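Local coordinates for SnoaL-like domain-containing protein (Burkholderia xenovorans LB400, PDB 3EN8) that is of unknown function but has an NTF2-like, SnoaL-type fold, assembles as a pair of subunits and binds calcium, at residues T79-S84 against E106-S111; A25-Y30 against A53-H58. One frame throughout, in Å; residues are numbered along the deposited sequence. Where two conformers were deposited one is given.

Contact 1. Residues T79-S84 against E106-S111; sequences TEYSIS and ETQYFS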
loop_
_atom_site.group_PDB
_atom_site.type_symbol
_atom_site.label_atom_id
_atom_site.label_comp_id
_atom_site.label_asym_id
_atom_site.label_seq_id
_atom_site.Cartn_x
_atom_site.Cartn_y
_atom_site.Cartn_z
ATOM N N THR A 79 6.410 -2.838 -1.536
ATOM C CA THR A 79 6.894 -2.481 -2.865
ATOM C C THR A 79 5.802 -1.692 -3.556
ATOM O O THR A 79 4.641 -2.110 -3.635
ATOM C CB THR A 79 7.307 -3.712 -3.731
ATOM O OG1 THR A 79 8.318 -4.476 -3.088
ATOM C CG2 THR A 79 7.789 -3.242 -5.128
ATOM N N GLU A 80 6.219 -0.530 -4.028
ATOM C CA GLU A 80 5.416 0.332 -4.860
ATOM C C GLU A 80 5.942 0.213 -6.264
ATOM O O GLU A 80 7.140 0.360 -6.512
ATOM C CB GLU A 80 5.520 1.796 -4.393
ATOM C CG GLU A 80 4.960 2.103 -2.979
ATOM C CD GLU A 80 5.362 3.466 -2.547
ATOM O OE1 GLU A 80 4.869 4.420 -3.183
ATOM O OE2 GLU A 80 6.182 3.576 -1.595
ATOM N N TYR A 81 5.057 -0.057 -7.186
ATOM C CA TYR A 81 5.517 -0.337 -8.572
ATOM C C TYR A 81 4.393 -0.103 -9.504
ATOM O O TYR A 81 3.274 -0.011 -9.091
ATOM C CB TYR A 81 6.068 -1.757 -8.740
ATOM C CG TYR A 81 5.132 -2.957 -8.506
ATOM C CD1 TYR A 81 4.773 -3.364 -7.206
ATOM C CD2 TYR A 81 4.654 -3.702 -9.556
ATOM C CE1 TYR A 81 3.957 -4.444 -7.002
ATOM C CE2 TYR A 81 3.834 -4.820 -9.358
ATOM C CZ TYR A 81 3.479 -5.192 -8.057
ATOM O OH TYR A 81 2.649 -6.311 -7.872
ATOM N N SER A 82 4.741 0.011 -10.779
ATOM C CA SER A 82 3.758 0.183 -11.851
ATOM C C SER A 82 3.787 -1.044 -12.777
ATOM O O SER A 82 4.844 -1.641 -13.081
ATOM C CB SER A 82 4.048 1.461 -12.656
ATOM O OG SER A 82 3.849 2.606 -11.855
ATOM N N ILE A 83 2.594 -1.460 -13.153
ATOM C CA ILE A 83 2.410 -2.489 -14.164
ATOM C C ILE A 83 1.496 -1.942 -15.265
ATOM O O ILE A 83 0.621 -1.124 -14.999
ATOM C CB ILE A 83 1.796 -3.766 -13.551
ATOM C CG1 ILE A 83 0.381 -3.546 -13.048
ATOM C CG2 ILE A 83 2.661 -4.271 -12.402
ATOM C CD1 ILE A 83 -0.263 -4.798 -12.481
ATOM N N SER A 84 1.685 -2.356 -16.498
ATOM C CA SER A 84 0.824 -1.825 -17.532
ATOM C C SER A 84 0.550 -2.856 -18.615
ATOM O O SER A 84 1.401 -3.664 -18.960
ATOM C CB SER A 84 1.456 -0.554 -18.122
ATOM O OG SER A 84 0.704 0.005 -19.167
ATOM N N GLU A 106 1.007 -12.007 1.207
ATOM C CA GLU A 106 1.125 -10.840 0.341
ATOM C C GLU A 106 -0.247 -10.231 0.247
ATOM O O GLU A 106 -1.217 -10.951 0.176
ATOM C CB GLU A 106 1.590 -11.259 -1.058
ATOM C CG GLU A 106 1.692 -10.088 -2.041
ATOM C CD GLU A 106 2.333 -10.467 -3.378
ATOM O OE1 GLU A 106 2.459 -11.684 -3.713
ATOM O OE2 GLU A 106 2.699 -9.507 -4.103
ATOM N N THR A 107 -0.306 -8.907 0.268
ATOM C CA THR A 107 -1.543 -8.170 -0.017
ATOM C C THR A 107 -1.237 -7.170 -1.116
ATOM O O THR A 107 -0.317 -6.339 -0.990
ATOM C CB THR A 107 -1.992 -7.393 1.215
ATOM O OG1 THR A 107 -1.947 -8.242 2.355
ATOM C CG2 THR A 107 -3.427 -6.820 1.027
ATOM N N GLN A 108 -2.026 -7.230 -2.167
ATOM C CA GLN A 108 -1.856 -6.341 -3.292
ATOM C C GLN A 108 -3.055 -5.411 -3.528
ATOM O O GLN A 108 -4.212 -5.793 -3.398
ATOM C CB GLN A 108 -1.572 -7.136 -4.564
ATOM C CG GLN A 108 -0.167 -7.718 -4.700
ATOM C CD GLN A 108 -0.031 -8.590 -5.967
ATOM O OE1 GLN A 108 -0.689 -9.610 -6.101
ATOM N NE2 GLN A 108 0.867 -8.198 -6.873
ATOM N N TYR A 109 -2.703 -4.184 -3.880
ATOM C CA TYR A 109 -3.638 -3.165 -4.340
ATOM C C TYR A 109 -3.220 -2.628 -5.721
ATOM O O TYR A 109 -2.050 -2.377 -5.982
ATOM C CB TYR A 109 -3.604 -1.997 -3.382
ATOM C CG TYR A 109 -4.222 -2.284 -2.036
ATOM C CD1 TYR A 109 -3.492 -2.836 -1.028
ATOM C CD2 TYR A 109 -5.581 -2.035 -1.809
ATOM C CE1 TYR A 109 -4.058 -3.103 0.220
ATOM C CE2 TYR A 109 -6.149 -2.263 -0.566
ATOM C CZ TYR A 109 -5.400 -2.802 0.426
ATOM O OH TYR A 109 -5.987 -3.047 1.618
ATOM N N PHE A 110 -4.213 -2.371 -6.525
ATOM C CA PHE A 110 -4.045 -1.948 -7.910
ATOM C C PHE A 110 -4.862 -0.706 -8.117
ATOM O O PHE A 110 -6.083 -0.753 -8.078
ATOM C CB PHE A 110 -4.513 -3.049 -8.868
ATOM C CG PHE A 110 -3.895 -4.401 -8.598
ATOM C CD1 PHE A 110 -2.684 -4.743 -9.177
ATOM C CD2 PHE A 110 -4.532 -5.331 -7.766
ATOM C CE1 PHE A 110 -2.115 -5.990 -8.945
ATOM C CE2 PHE A 110 -3.942 -6.590 -7.521
ATOM C CZ PHE A 110 -2.751 -6.897 -8.110
ATOM N N SER A 111 -4.170 0.417 -8.251
ATOM C CA SER A 111 -4.818 1.718 -8.270
ATOM C C SER A 111 -4.610 2.440 -9.605
ATOM O O SER A 111 -3.627 2.216 -10.320
ATOM C CB SER A 111 -4.363 2.557 -7.059
ATOM O OG SER A 111 -3.110 3.128 -7.253
#

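Contact 2. Residues A25-Y30 against A53-H58; sequences AEHDIY and ALRSHH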
loop_
_atom_site.group_PDB
_atom_site.type_symbol
_atom_site.label_atom_id
_atom_site.label_comp_id
_atom_site.label_asym_id
_atom_site.label_seq_id
_atom_site.Cartn_x
_atom_site.Cartn_y
_atom_site.Cartn_z
ATOM N N ALA A 25 10.531 -18.104 -11.481
ATOM C CA ALA A 25 11.435 -17.266 -10.685
ATOM C C ALA A 25 10.611 -16.332 -9.815
ATOM O O ALA A 25 10.956 -16.041 -8.670
ATOM C CB ALA A 25 12.406 -16.471 -11.584
ATOM N N GLU A 26 9.492 -15.911 -10.378
ATOM C CA GLU A 26 8.602 -14.962 -9.723
ATOM C C GLU A 26 7.991 -15.556 -8.468
ATOM O O GLU A 26 7.544 -14.825 -7.595
ATOM C CB GLU A 26 7.500 -14.492 -10.666
ATOM C CG GLU A 26 6.641 -13.394 -10.106
ATOM C CD GLU A 26 5.528 -12.971 -11.035
ATOM O OE1 GLU A 26 5.380 -13.581 -12.096
ATOM O OE2 GLU A 26 4.831 -11.998 -10.698
ATOM N N HIS A 27 7.973 -16.885 -8.376
ATOM C CA HIS A 27 7.279 -17.507 -7.250
ATOM C C HIS A 27 8.193 -18.233 -6.309
ATOM O O HIS A 27 7.764 -18.854 -5.355
ATOM C CB HIS A 27 6.075 -18.313 -7.726
ATOM C CG HIS A 27 5.021 -17.434 -8.304
ATOM N ND1 HIS A 27 5.065 -16.999 -9.610
ATOM C CD2 HIS A 27 3.954 -16.822 -7.740
ATOM C CE1 HIS A 27 4.041 -16.191 -9.836
ATOM N NE2 HIS A 27 3.359 -16.059 -8.719
ATOM N N ASP A 28 9.481 -18.041 -6.538
ATOM C CA ASP A 28 10.508 -18.683 -5.716
ATOM C C ASP A 28 10.477 -18.157 -4.298
ATOM O O ASP A 28 10.819 -18.840 -3.334
ATOM C CB ASP A 28 11.897 -18.414 -6.284
ATOM C CG ASP A 28 12.982 -19.038 -5.446
ATOM O OD1 ASP A 28 12.984 -20.280 -5.381
ATOM O OD2 ASP A 28 13.804 -18.301 -4.849
ATOM N N ILE A 29 10.056 -16.911 -4.199
ATOM C CA ILE A 29 10.133 -16.141 -2.934
ATOM C C ILE A 29 9.085 -16.565 -1.902
ATOM O O ILE A 29 9.171 -16.211 -0.732
ATOM C CB ILE A 29 10.050 -14.595 -3.175
ATOM C CG1 ILE A 29 10.735 -13.845 -2.026
ATOM C CG2 ILE A 29 8.557 -14.130 -3.354
ATOM C CD1 ILE A 29 10.883 -12.290 -2.268
ATOM N N TYR A 30 8.091 -17.340 -2.332
ATOM C CA TYR A 30 6.937 -17.659 -1.444
ATOM C C TYR A 30 7.110 -18.931 -0.665
ATOM O O TYR A 30 7.622 -19.926 -1.149
ATOM C CB TYR A 30 5.588 -17.770 -2.198
ATOM C CG TYR A 30 5.227 -16.516 -2.921
ATOM C CD1 TYR A 30 4.566 -15.479 -2.266
ATOM C CD2 TYR A 30 5.554 -16.353 -4.286
ATOM C CE1 TYR A 30 4.262 -14.290 -2.920
ATOM C CE2 TYR A 30 5.229 -15.184 -4.957
ATOM C CZ TYR A 30 4.578 -14.158 -4.285
ATOM O OH TYR A 30 4.277 -12.971 -4.907
ATOM N N ALA A 53 -0.116 -20.239 -10.961
ATOM C CA ALA A 53 -0.933 -20.721 -12.077
ATOM C C ALA A 53 -1.916 -19.637 -12.460
ATOM O O ALA A 53 -2.153 -19.357 -13.644
ATOM C CB ALA A 53 -1.671 -22.024 -11.718
ATOM N N LEU A 54 -2.454 -18.981 -11.443
ATOM C CA LEU A 54 -3.470 -17.952 -11.676
ATOM C C LEU A 54 -2.817 -16.768 -12.374
ATOM O O LEU A 54 -3.336 -16.258 -13.368
ATOM C CB LEU A 54 -4.180 -17.532 -10.384
ATOM C CG LEU A 54 -5.177 -18.552 -9.826
ATOM C CD1 LEU A 54 -5.675 -18.123 -8.427
ATOM C CD2 LEU A 54 -6.359 -18.800 -10.803
ATOM N N ARG A 55 -1.641 -16.372 -11.893
ATOM C CA ARG A 55 -0.958 -15.199 -12.474
ATOM C C ARG A 55 -0.510 -15.479 -13.910
ATOM O O ARG A 55 -0.534 -14.600 -14.780
ATOM C CB ARG A 55 0.240 -14.759 -11.632
ATOM C CG ARG A 55 -0.175 -13.969 -10.373
ATOM C CD ARG A 55 1.002 -13.789 -9.429
ATOM N NE ARG A 55 0.703 -12.922 -8.303
ATOM C CZ ARG A 55 1.530 -12.776 -7.276
ATOM N NH1 ARG A 55 2.654 -13.448 -7.263
ATOM N NH2 ARG A 55 1.244 -11.934 -6.297
ATOM N N SER A 56 -0.136 -16.726 -14.138
ATOM C CA SER A 56 0.481 -17.136 -15.414
ATOM C C SER A 56 -0.580 -17.176 -16.485
ATOM O O SER A 56 -0.312 -17.047 -17.690
ATOM C CB SER A 56 1.131 -18.516 -15.306
ATOM O OG SER A 56 2.398 -18.402 -14.708
ATOM N N HIS A 57 -1.790 -17.367 -16.004
ATOM C CA HIS A 57 -2.957 -17.585 -16.850
ATOM C C HIS A 57 -3.473 -16.250 -17.316
ATOM O O HIS A 57 -3.717 -15.999 -18.504
ATOM C CB HIS A 57 -4.071 -18.279 -16.055
ATOM C CG HIS A 57 -5.287 -18.578 -16.872
ATOM N ND1 HIS A 57 -6.444 -17.832 -16.787
ATOM C CD2 HIS A 57 -5.510 -19.514 -17.822
ATOM C CE1 HIS A 57 -7.337 -18.316 -17.635
ATOM N NE2 HIS A 57 -6.795 -19.333 -18.277
ATOM N N HIS A 58 -3.684 -15.413 -16.321
ATOM C CA HIS A 58 -4.135 -14.040 -16.543
ATOM C C HIS A 58 -3.894 -13.143 -15.334
ATOM O O HIS A 58 -4.265 -13.504 -14.216
ATOM C CB HIS A 58 -5.616 -14.033 -16.910
ATOM C CG HIS A 58 -6.157 -12.665 -17.160
ATOM N ND1 HIS A 58 -6.302 -12.142 -18.428
ATOM C CD2 HIS A 58 -6.548 -11.691 -16.303
ATOM C CE1 HIS A 58 -6.778 -10.913 -18.341
ATOM N NE2 HIS A 58 -6.939 -10.616 -17.063
#

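Contact 1. Residues T79-S84 against E106-S111
Two pairs of side chains bridge the strands 79-84 and 106-111, one polar (Y81 with Q108) and one apolar (I83 with F110). In the polar pair the amide nitrogen of Q108 donates to the phenol: NE2 of Q108 lies 2.8 Å from OH of Y81. The oxygen sits in the amide plane, yet the bond is bent, with an N-H...O angle of 133°. NE2 arrives at the edge of the Y81 ring, near its plane, and ring and amide are nearly coplanar, 24° apart, although the two side chains cross at about a right angle. Y81 reaches this position with CG between its own backbone N and carbonyl carbon (chi1 63°), while Q108 stretches out beyond CG. The amide is gripped at its other end too, since OE1 of Q108 accepts from NH2 of R55, and the two bonds together fix the rotation of the group. Rings of W15 and F65 also meet the phenol.

The strands run parallel but are not neighbours: strand 88-99 lies between them in the curved sheet of this NTF2-like fold, so the side chains meet over the face of that strand, where T92 touches Y81, I83 and F110. OH of Y109 instead bonds to OE1 of E80 of the second subunit, on which T107 also packs, and E80 in turn bonds Y109 of that subunit.

The apolar pair is light. CD1 of I83 approaches CD1 of F110 to 4.1 Å, coming obliquely to the ring. A tetraethylene glycol molecule, probably from the crystallisation liquor, lies about 4 Å from the F110 side chain.

Contact 2. Residues A25-Y30 against A53-H58
The flat guanidinium of R55 takes OH of Y30 at its edge, in its plane, while the imidazole of H27 receives the aliphatic part of the same arginine at an edge, with CD of R55 3.3 Å from NE2 of H27. Neither ring stacks on the guanidinium: its plane is turned 55° from the Y30 ring and 45° from the H27 ring. One face of the phenol is occupied by I29, whose CG2 lies 3.8 Å above the plane of the Y30 ring, over its centre.

The hydrogen bond across the contact is nearly straight, NH1 of R55 donating to OH of Y30 over 2.9 Å at 171°. The same nitrogen comes within 3.1 Å of NE2 of H27. R55 bridges the two segments with a chain extended from CG to NE. Its NH2 forms a salt bridge with E106 on strand 102-111, and OE1 of E106 also pairs with OH of Y30, so tyrosine, arginine and glutamate form a closed polar cluster. ND1 of H27 is hydrogen-bonded to the carbonyl O of F23, which helps to set the tilt of the ring.

In the fold, R55 projects from the last turn of helix 48-57 toward a type I beta turn, H27 to Y30, that leads from helix 23-26 into strand 30-31. Helix and turn probably close over the end of the curved sheet, as in NTF2-like folds, where helices and the concave sheet face enclose a pocket. Helix 48-57 ends with O of L54 accepting from N of both H57 and H58, and W119 of the second subunit packs on L54 and H57.

E26 probably adds charge alone. Its OE2 lies 4.3 Å from NH1 of R55, well out of the guanidinium plane, and bonds to S18 of helix 3-20.

In the fold
Contact 2 closes before contact 1 opens along the chain, and their centres are 15 Å apart, yet the two touch. E106 and Q108 of contact 1 both bond R55 of contact 2; strand 102-111 is thereby tied to helix 48-57 and to the turn after helix 23-26. Contact 1 lies on one face of the sheet and bridges strands 76-85 and 102-111 over strand 88-99, whereas contact 2 joins helix 48-57 to that turn. Together they form a continuous polar network from Y30 to Y81, consistent with a polar lining of the concave pocket that NTF2-like folds usually have; whether it binds anything here is not known. The calcium ion lies apart, about 11 Å from the Y30 side chain.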